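Local structure of iota-carrageenase (Alteromonas sp., 1H80) at residues Ala405-Thr410 against His436-Thr441; Thr16-Asn21 against Gly55-Ile60; Ile160-Thr165 against Tyr197-Ile202. The protein hydrolyses the 1,4-beta-D linkages of iota-carrageenan, a sulfated galactan of red algal cell walls, from within the chain and with inversion of anomeric configuration. All coordinates share one frame; numbering follows the deposited sequence.

Contact 1. Residues Ala405-Thr410 against His436-Thr441; sequences AAVIDT and HKTIDT
V407 and T438, and next to them I408 and I439, pair as neighbours on two parallel strands whose backbones supply all four direct hydrogen bonds. K437 O takes two amides: A406 N at 2.8 Å, tilted 19° from the carbonyl plane, and V407 N at 3.1 Å, nearly along the C=O axis. Beyond this doubled acceptor the pattern becomes regular. I439 N donates to V407 O at 2.8 Å, and D409 N reaches I439 O with an almost straight N-H...O angle of 174°. CA-H...O contacts accompany these bonds, among them T438 CA to V407 O at 3.2 Å.

Past the last direct bond a water lies between D409 O, to which it donates at 2.6 Å, and T441 N, its bond to the latter weak. The carboxylate of D409 finds its main partner outside the pair, in T411 OG1, close to a bound calcium ion; D440 OD1 likewise turns to N442 N.

Apolar contact gathers at I439. Its CG1, anti to the carbonyl carbon (chi1 -68°), approaches A405 CB at 3.8 Å, and CD1 also reaches that methyl, while I408 lies beside it on the same face. On the other face T438 OG1 rests against V407 CB at 3.9 Å.

In this parallel five-stranded sheet 438-439 is an outermost strand, and strand 407-409 joins it to 275-277. The last strand is thus held chiefly by main-chain bonds, with the apolar face around I439 adding to them.

Contact 2. Residues Thr16-Asn21 against Gly55-Ile60; sequences TQQDVN and GGTLLI
Residues V20 and G56, then N21 and T57, pair as parallel strands that are just coming together: G55 O accepts D19 N at 2.9 Å and, weakly, V20 N, and T57 N donates to V20 O at 3.0 Å. The D19 donor stands 36° out of the carbonyl plane of G55, as the chain swings into the strand.

Q18 carries the side-chain part of the contact. Its CG lies anti to the carbonyl carbon (chi1 -60°), and the chain runs on extended to bring CD to G56 CA. There OE1 receives the hydroxyl proton of T57 OG1 at 2.6 Å, in the carbonyl plane and on a lone pair, and NE2 rests 3.4 Å from G56 C. N21 lies side by side with T57, its ND2 3.7 Å from T57 CB. That same amide folds back to donate to V20 O at 2.7 Å, from the face of the carbonyl opposite to T57 N.

G56 packs closely here: a side chain on it would run into V20 O. D19 OD2 accepts from N54 N, just ahead of G55.

Strand 20-23 thus joins 56-60, whose other neighbour is strand 76-80, while L58 packs on helix 39-50. The bond from T57 to Q18 adds a side-chain link to the backbone pairing where it begins, whereas N21 ND2 gives V20 O a second donor from its own strand.

Contact 3. Residues Ile160-Thr165 against Tyr197-Ile202; sequences ILVDVT and YGADNI
V162 O is gripped by two successive amides, Y197 N at 2.8 Å and G198 N at 3.3 Å, which reach it from opposite faces of its carbonyl plane. One residue on, a water bridges the chains, donating to D163 O and to G198 O, each at 2.7 Å.

The side chains of D163 and Y197 cross at a slant, yet the carboxylate lies within 19° of parallel to the ring, with OD1 3.3 Å from Y197 CD2. OD1 also accepts V164 N at 2.7 Å on its anti side and, weakly, N221 ND2. An alanine here would probably leave V164 N without that acceptor and the CD2 side of the Y197 ring without its flat neighbour, freer to turn.

Around this polar centre the packing is apolar. L161 CD2 lies at the ring edge, 4.3 Å from Y197 CE2; V162 CG1, anti to the backbone N (chi1 -172°), meets A199 CB at 3.7 Å. V164 CG1 packs against G198 CA, where a side chain would clash with it.

V162 centres an inverse gamma turn that interrupts strand 160-167, and across from D163, Y197 separates strands 194-196 and 198-199. Breaks at neighbouring positions of adjacent parallel strands are consistent with the stacked coils of this right-handed beta-helix.

From the N terminus, contact 2 comes first, closing a loop of 33 residues that includes helix 39-50 and bringing strand 20-23 onto strand 56-60. Contact 3 then closes one of 31 residues, strand-rich and without helix, between 160-165 and 197-202, about 11 Å from the centre of the chain. Contact 1 closes last, its loop of 25 residues including strand 421-429. The three follow in series, neither nesting nor crossing, and none touches another. Contacts 1 and 2 lie on opposite sides of the chain's centre, their centres about 48 Å apart. Contacts 2 and 3 both reach the larger strand system, whereas contact 1 joins 407-409 to 438-439 in a separate five-stranded parallel sheet.

Contact 1. Residues Ala405-Thr410 against His436-Thr441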
loop_
_atom_site.group_PDB
_atom_site.type_symbol
_atom_site.label_atom_id
_atom_site.label_comp_id
_atom_site.label_asym_id
_atom_site.label_seq_id
_atom_site.Cartn_x
_atom_site.Cartn_y
_atom_site.Cartn_z
ATOM N N ALA A 405 10.055 -16.845 4.747
ATOM C CA ALA A 405 10.517 -17.244 3.423
ATOM C C ALA A 405 10.890 -16.041 2.589
ATOM O O ALA A 405 10.761 -14.903 3.030
ATOM C CB ALA A 405 9.416 -18.025 2.710
ATOM N N ALA A 406 11.352 -16.302 1.373
ATOM C CA ALA A 406 11.689 -15.224 0.457
ATOM C C ALA A 406 10.409 -14.908 -0.306
ATOM O O ALA A 406 10.073 -13.748 -0.543
ATOM C CB ALA A 406 12.774 -15.671 -0.514
ATOM N N VAL A 407 9.687 -15.962 -0.673
ATOM C CA VAL A 407 8.454 -15.830 -1.428
ATOM C C VAL A 407 7.340 -16.720 -0.894
ATOM O O VAL A 407 7.566 -17.875 -0.539
ATOM C CB VAL A 407 8.684 -16.198 -2.909
ATOM C CG1 VAL A 407 7.364 -16.146 -3.680
ATOM C CG2 VAL A 407 9.707 -15.255 -3.525
ATOM N N ILE A 408 6.140 -16.160 -0.823
ATOM C CA ILE A 408 4.971 -16.905 -0.393
ATOM C C ILE A 408 3.991 -16.805 -1.552
ATOM O O ILE A 408 3.670 -15.709 -2.020
ATOM C CB ILE A 408 4.336 -16.312 0.879
ATOM C CG1 ILE A 408 5.297 -16.476 2.060
ATOM C CG2 ILE A 408 3.017 -17.028 1.184
ATOM C CD1 ILE A 408 4.781 -15.893 3.362
ATOM N N ASP A 409 3.549 -17.955 -2.044
ATOM C CA ASP A 409 2.606 -17.991 -3.153
ATOM C C ASP A 409 1.531 -19.007 -2.820
ATOM O O ASP A 409 1.758 -20.212 -2.935
ATOM C CB ASP A 409 3.311 -18.406 -4.442
ATOM C CG ASP A 409 2.389 -18.364 -5.650
ATOM O OD1 ASP A 409 1.170 -18.574 -5.477
ATOM O OD2 ASP A 409 2.884 -18.135 -6.775
ATOM N N THR A 410 0.364 -18.525 -2.410
ATOM C CA THR A 410 -0.727 -19.420 -2.060
ATOM C C THR A 410 -1.799 -19.495 -3.143
ATOM O O THR A 410 -2.958 -19.783 -2.853
ATOM C CB THR A 410 -1.383 -19.012 -0.721
ATOM O OG1 THR A 410 -1.836 -17.656 -0.795
ATOM C CG2 THR A 410 -0.381 -19.144 0.425
ATOM N N HIS A 436 12.298 -22.104 4.805
ATOM C CA HIS A 436 11.698 -22.145 3.473
ATOM C C HIS A 436 12.227 -21.048 2.566
ATOM O O HIS A 436 12.562 -19.959 3.026
ATOM C CB HIS A 436 10.184 -21.959 3.571
ATOM C CG HIS A 436 9.501 -22.965 4.440
ATOM N ND1 HIS A 436 9.343 -24.282 4.068
ATOM C CD2 HIS A 436 8.930 -22.844 5.660
ATOM C CE1 HIS A 436 8.700 -24.931 5.025
ATOM N NE2 HIS A 436 8.438 -24.082 6.000
ATOM N N LYS A 437 12.298 -21.337 1.272
ATOM C CA LYS A 437 12.715 -20.327 0.313
ATOM C C LYS A 437 11.398 -19.825 -0.269
ATOM O O LYS A 437 11.090 -18.633 -0.219
ATOM C CB LYS A 437 13.584 -20.926 -0.791
ATOM C CG LYS A 437 13.988 -19.892 -1.835
ATOM C CD LYS A 437 14.849 -20.488 -2.935
ATOM C CE LYS A 437 15.191 -19.436 -3.982
ATOM N NZ LYS A 437 16.013 -19.988 -5.097
ATOM N N THR A 438 10.615 -20.754 -0.807
ATOM C CA THR A 438 9.309 -20.429 -1.362
ATOM C C THR A 438 8.267 -21.308 -0.689
ATOM O O THR A 438 8.398 -22.534 -0.657
ATOM C CB THR A 438 9.239 -20.674 -2.892
ATOM O OG1 THR A 438 10.110 -19.759 -3.569
ATOM C CG2 THR A 438 7.815 -20.472 -3.398
ATOM N N ILE A 439 7.250 -20.674 -0.126
ATOM C CA ILE A 439 6.166 -21.399 0.516
ATOM C C ILE A 439 5.014 -21.355 -0.472
ATOM O O ILE A 439 4.602 -20.278 -0.899
ATOM C CB ILE A 439 5.725 -20.724 1.830
ATOM C CG1 ILE A 439 6.842 -20.835 2.871
ATOM C CG2 ILE A 439 4.442 -21.371 2.342
ATOM C CD1 ILE A 439 6.552 -20.103 4.158
ATOM N N ASP A 440 4.512 -22.524 -0.851
ATOM C CA ASP A 440 3.399 -22.597 -1.786
ATOM C C ASP A 440 2.337 -23.549 -1.249
ATOM O O ASP A 440 2.370 -23.928 -0.080
ATOM C CB ASP A 440 3.881 -23.052 -3.168
ATOM C CG ASP A 440 4.753 -24.292 -3.110
ATOM O OD1 ASP A 440 4.391 -25.244 -2.389
ATOM O OD2 ASP A 440 5.798 -24.314 -3.798
ATOM N N THR A 441 1.394 -23.931 -2.100
ATOM C CA THR A 441 0.319 -24.820 -1.682
ATOM C C THR A 441 0.788 -26.237 -1.359
ATOM O O THR A 441 0.073 -26.987 -0.698
ATOM C CB THR A 441 -0.780 -24.894 -2.757
ATOM O OG1 THR A 441 -0.223 -25.407 -3.972
ATOM C CG2 THR A 441 -1.357 -23.511 -3.016
HETATM O O HOH W 1 0.831 -21.864 -4.785
#

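Contact 2. Residues Thr16-Asn21 against Gly55-Ile60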
loop_
_atom_site.group_PDB
_atom_site.type_symbol
_atom_site.label_atom_id
_atom_site.label_comp_id
_atom_site.label_asym_id
_atom_site.label_seq_id
_atom_site.Cartn_x
_atom_site.Cartn_y
_atom_site.Cartn_z
ATOM N N THR A 16 6.147 22.402 -19.183
ATOM C CA THR A 16 7.324 23.063 -19.733
ATOM C C THR A 16 7.196 24.576 -19.631
ATOM O O THR A 16 8.139 25.310 -19.917
ATOM C CB THR A 16 7.550 22.663 -21.193
ATOM O OG1 THR A 16 6.351 22.890 -21.940
ATOM C CG2 THR A 16 7.933 21.189 -21.275
ATOM N N GLN A 17 6.018 25.035 -19.227
ATOM C CA GLN A 17 5.762 26.458 -19.062
ATOM C C GLN A 17 4.658 26.612 -18.027
ATOM O O GLN A 17 3.710 25.828 -17.998
ATOM C CB GLN A 17 5.333 27.093 -20.388
ATOM C CG GLN A 17 3.950 26.685 -20.869
ATOM C CD GLN A 17 3.586 27.325 -22.197
ATOM O OE1 GLN A 17 4.200 27.039 -23.225
ATOM N NE2 GLN A 17 2.588 28.200 -22.179
ATOM N N GLN A 18 4.790 27.612 -17.164
ATOM C CA GLN A 18 3.792 27.845 -16.132
ATOM C C GLN A 18 3.486 29.322 -16.042
ATOM O O GLN A 18 4.254 30.153 -16.518
ATOM C CB GLN A 18 4.298 27.343 -14.781
ATOM C CG GLN A 18 4.622 25.860 -14.769
ATOM C CD GLN A 18 4.759 25.320 -13.368
ATOM O OE1 GLN A 18 5.575 25.801 -12.580
ATOM N NE2 GLN A 18 3.953 24.318 -13.042
ATOM N N ASP A 19 2.360 29.645 -15.418
ATOM C CA ASP A 19 1.967 31.036 -15.278
ATOM C C ASP A 19 2.443 31.693 -13.990
ATOM O O ASP A 19 2.789 32.874 -13.991
ATOM C CB ASP A 19 0.446 31.168 -15.382
ATOM C CG ASP A 19 -0.061 30.933 -16.790
ATOM O OD1 ASP A 19 0.702 31.188 -17.747
ATOM O OD2 ASP A 19 -1.227 30.509 -16.943
ATOM N N VAL A 20 2.474 30.939 -12.895
ATOM C CA VAL A 20 2.879 31.507 -11.614
ATOM C C VAL A 20 3.711 30.600 -10.718
ATOM O O VAL A 20 3.781 29.389 -10.916
ATOM C CB VAL A 20 1.648 31.936 -10.782
ATOM C CG1 VAL A 20 0.857 32.994 -11.521
ATOM C CG2 VAL A 20 0.761 30.723 -10.486
ATOM N N ASN A 21 4.350 31.228 -9.736
ATOM C CA ASN A 21 5.142 30.547 -8.716
ATOM C C ASN A 21 4.748 31.274 -7.428
ATOM O O ASN A 21 5.070 32.455 -7.253
ATOM C CB ASN A 21 6.655 30.713 -8.943
ATOM C CG ASN A 21 7.245 29.672 -9.893
ATOM O OD1 ASN A 21 8.467 29.515 -9.962
ATOM N ND2 ASN A 21 6.392 28.971 -10.628
ATOM N N GLY A 55 -1.316 26.914 -15.195
ATOM C CA GLY A 55 -1.031 26.540 -13.821
ATOM C C GLY A 55 0.206 27.153 -13.207
ATOM O O GLY A 55 0.617 28.260 -13.558
ATOM N N GLY A 56 0.810 26.431 -12.275
ATOM C CA GLY A 56 1.989 26.960 -11.629
ATOM C C GLY A 56 2.488 26.087 -10.508
ATOM O O GLY A 56 1.991 24.980 -10.287
ATOM N N THR A 57 3.486 26.602 -9.800
ATOM C CA THR A 57 4.100 25.888 -8.699
ATOM C C THR A 57 3.811 26.578 -7.381
ATOM O O THR A 57 3.752 27.804 -7.308
ATOM C CB THR A 57 5.634 25.801 -8.893
ATOM O OG1 THR A 57 5.917 25.057 -10.086
ATOM C CG2 THR A 57 6.298 25.113 -7.704
ATOM N N LEU A 58 3.606 25.777 -6.346
ATOM C CA LEU A 58 3.376 26.303 -5.015
ATOM C C LEU A 58 4.499 25.776 -4.143
ATOM O O LEU A 58 4.737 24.568 -4.087
ATOM C CB LEU A 58 2.041 25.819 -4.449
ATOM C CG LEU A 58 1.819 26.252 -2.998
ATOM C CD1 LEU A 58 1.692 27.772 -2.931
ATOM C CD2 LEU A 58 0.566 25.589 -2.447
ATOM N N LEU A 59 5.206 26.677 -3.478
ATOM C CA LEU A 59 6.277 26.258 -2.598
ATOM C C LEU A 59 5.762 26.267 -1.171
ATOM O O LEU A 59 5.166 27.249 -0.739
ATOM C CB LEU A 59 7.473 27.212 -2.685
ATOM C CG LEU A 59 8.654 26.843 -1.778
ATOM C CD1 LEU A 59 9.283 25.533 -2.250
ATOM C CD2 LEU A 59 9.688 27.951 -1.802
ATOM N N ILE A 60 5.954 25.159 -0.465
ATOM C CA ILE A 60 5.580 25.076 0.940
ATOM C C ILE A 60 6.941 25.194 1.614
ATOM O O ILE A 60 7.735 24.254 1.609
ATOM C CB ILE A 60 4.926 23.732 1.292
ATOM C CG1 ILE A 60 3.592 23.606 0.556
ATOM C CG2 ILE A 60 4.707 23.637 2.797
ATOM C CD1 ILE A 60 2.809 22.353 0.906
#

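Contact 3. Residues Ile160-Thr165 against Tyr197-Ile202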
loop_
_atom_site.group_PDB
_atom_site.type_symbol
_atom_site.label_atom_id
_atom_site.label_comp_id
_atom_site.label_asym_id
_atom_site.label_seq_id
_atom_site.Cartn_x
_atom_site.Cartn_y
_atom_site.Cartn_z
ATOM N N ILE A 160 -1.012 5.833 0.954
ATOM C CA ILE A 160 -1.396 6.296 -0.369
ATOM C C ILE A 160 -2.413 5.322 -0.933
ATOM O O ILE A 160 -2.113 4.153 -1.184
ATOM C CB ILE A 160 -0.171 6.402 -1.303
ATOM C CG1 ILE A 160 0.847 7.376 -0.694
ATOM C CG2 ILE A 160 -0.601 6.893 -2.682
ATOM C CD1 ILE A 160 2.098 7.567 -1.510
ATOM N N LEU A 161 -3.630 5.814 -1.114
ATOM C CA LEU A 161 -4.714 5.002 -1.631
ATOM C C LEU A 161 -4.906 5.318 -3.104
ATOM O O LEU A 161 -5.384 6.393 -3.454
ATOM C CB LEU A 161 -5.999 5.306 -0.855
ATOM C CG LEU A 161 -5.885 5.165 0.665
ATOM C CD1 LEU A 161 -7.144 5.688 1.334
ATOM C CD2 LEU A 161 -5.648 3.704 1.024
ATOM N N VAL A 162 -4.502 4.385 -3.963
ATOM C CA VAL A 162 -4.641 4.548 -5.410
ATOM C C VAL A 162 -6.022 3.957 -5.645
ATOM O O VAL A 162 -6.176 2.823 -6.098
ATOM C CB VAL A 162 -3.547 3.748 -6.146
ATOM C CG1 VAL A 162 -3.572 4.064 -7.631
ATOM C CG2 VAL A 162 -2.179 4.100 -5.563
ATOM N N ASP A 163 -7.022 4.771 -5.327
ATOM C CA ASP A 163 -8.420 4.366 -5.347
ATOM C C ASP A 163 -9.301 4.722 -6.532
ATOM O O ASP A 163 -8.869 5.319 -7.520
ATOM C CB ASP A 163 -9.083 4.908 -4.080
ATOM C CG ASP A 163 -9.921 3.870 -3.363
ATOM O OD1 ASP A 163 -10.544 3.031 -4.042
ATOM O OD2 ASP A 163 -9.962 3.905 -2.113
ATOM N N VAL A 164 -10.567 4.341 -6.395
ATOM C CA VAL A 164 -11.578 4.607 -7.403
ATOM C C VAL A 164 -12.579 5.585 -6.801
ATOM O O VAL A 164 -12.660 5.732 -5.577
ATOM C CB VAL A 164 -12.327 3.309 -7.818
ATOM C CG1 VAL A 164 -11.340 2.291 -8.361
ATOM C CG2 VAL A 164 -13.083 2.728 -6.630
ATOM N N THR A 165 -13.316 6.273 -7.663
ATOM C CA THR A 165 -14.332 7.215 -7.215
ATOM C C THR A 165 -15.511 7.128 -8.169
ATOM O O THR A 165 -15.337 6.870 -9.358
ATOM C CB THR A 165 -13.817 8.675 -7.191
ATOM O OG1 THR A 165 -13.421 9.075 -8.509
ATOM C CG2 THR A 165 -12.642 8.806 -6.249
ATOM N N TYR A 197 -6.248 -0.008 -5.851
ATOM C CA TYR A 197 -7.578 -0.525 -6.155
ATOM C C TYR A 197 -7.839 -0.410 -7.653
ATOM O O TYR A 197 -8.184 -1.388 -8.315
ATOM C CB TYR A 197 -8.620 0.269 -5.377
ATOM C CG TYR A 197 -8.417 0.183 -3.885
ATOM C CD1 TYR A 197 -8.777 -0.964 -3.181
ATOM C CD2 TYR A 197 -7.847 1.241 -3.180
ATOM C CE1 TYR A 197 -8.573 -1.055 -1.805
ATOM C CE2 TYR A 197 -7.634 1.161 -1.807
ATOM C CZ TYR A 197 -8.001 0.011 -1.127
ATOM O OH TYR A 197 -7.794 -0.061 0.231
ATOM N N GLY A 198 -7.667 0.799 -8.179
ATOM C CA GLY A 198 -7.870 1.031 -9.595
ATOM C C GLY A 198 -6.694 1.843 -10.088
ATOM O O GLY A 198 -6.355 2.868 -9.493
ATOM N N ALA A 199 -6.059 1.394 -11.162
ATOM C CA ALA A 199 -4.909 2.113 -11.686
ATOM C C ALA A 199 -4.482 1.603 -13.048
ATOM O O ALA A 199 -4.586 0.415 -13.346
ATOM C CB ALA A 199 -3.742 2.002 -10.706
ATOM N N ASP A 200 -4.000 2.521 -13.875
ATOM C CA ASP A 200 -3.517 2.181 -15.200
ATOM C C ASP A 200 -2.247 2.964 -15.465
ATOM O O ASP A 200 -2.213 4.178 -15.283
ATOM C CB ASP A 200 -4.556 2.535 -16.265
ATOM C CG ASP A 200 -5.656 1.502 -16.377
ATOM O OD1 ASP A 200 -5.416 0.438 -16.989
ATOM O OD2 ASP A 200 -6.756 1.752 -15.848
ATOM N N ASN A 201 -1.199 2.257 -15.866
ATOM C CA ASN A 201 0.074 2.874 -16.199
ATOM C C ASN A 201 0.647 3.741 -15.083
ATOM O O ASN A 201 0.807 4.954 -15.232
ATOM C CB ASN A 201 -0.078 3.703 -17.473
ATOM C CG ASN A 201 1.248 4.042 -18.102
ATOM O OD1 ASN A 201 2.122 3.183 -18.219
ATOM N ND2 ASN A 201 1.406 5.291 -18.526
ATOM N N ILE A 202 0.951 3.100 -13.965
ATOM C CA ILE A 202 1.530 3.791 -12.824
ATOM C C ILE A 202 2.890 3.169 -12.547
ATOM O O ILE A 202 3.068 1.955 -12.684
ATOM C CB ILE A 202 0.664 3.629 -11.553
ATOM C CG1 ILE A 202 -0.780 4.064 -11.830
ATOM C CG2 ILE A 202 1.272 4.427 -10.405
ATOM C CD1 ILE A 202 -0.937 5.522 -12.220
HETATM O O HOH W 2 -6.456 5.487 -8.726
#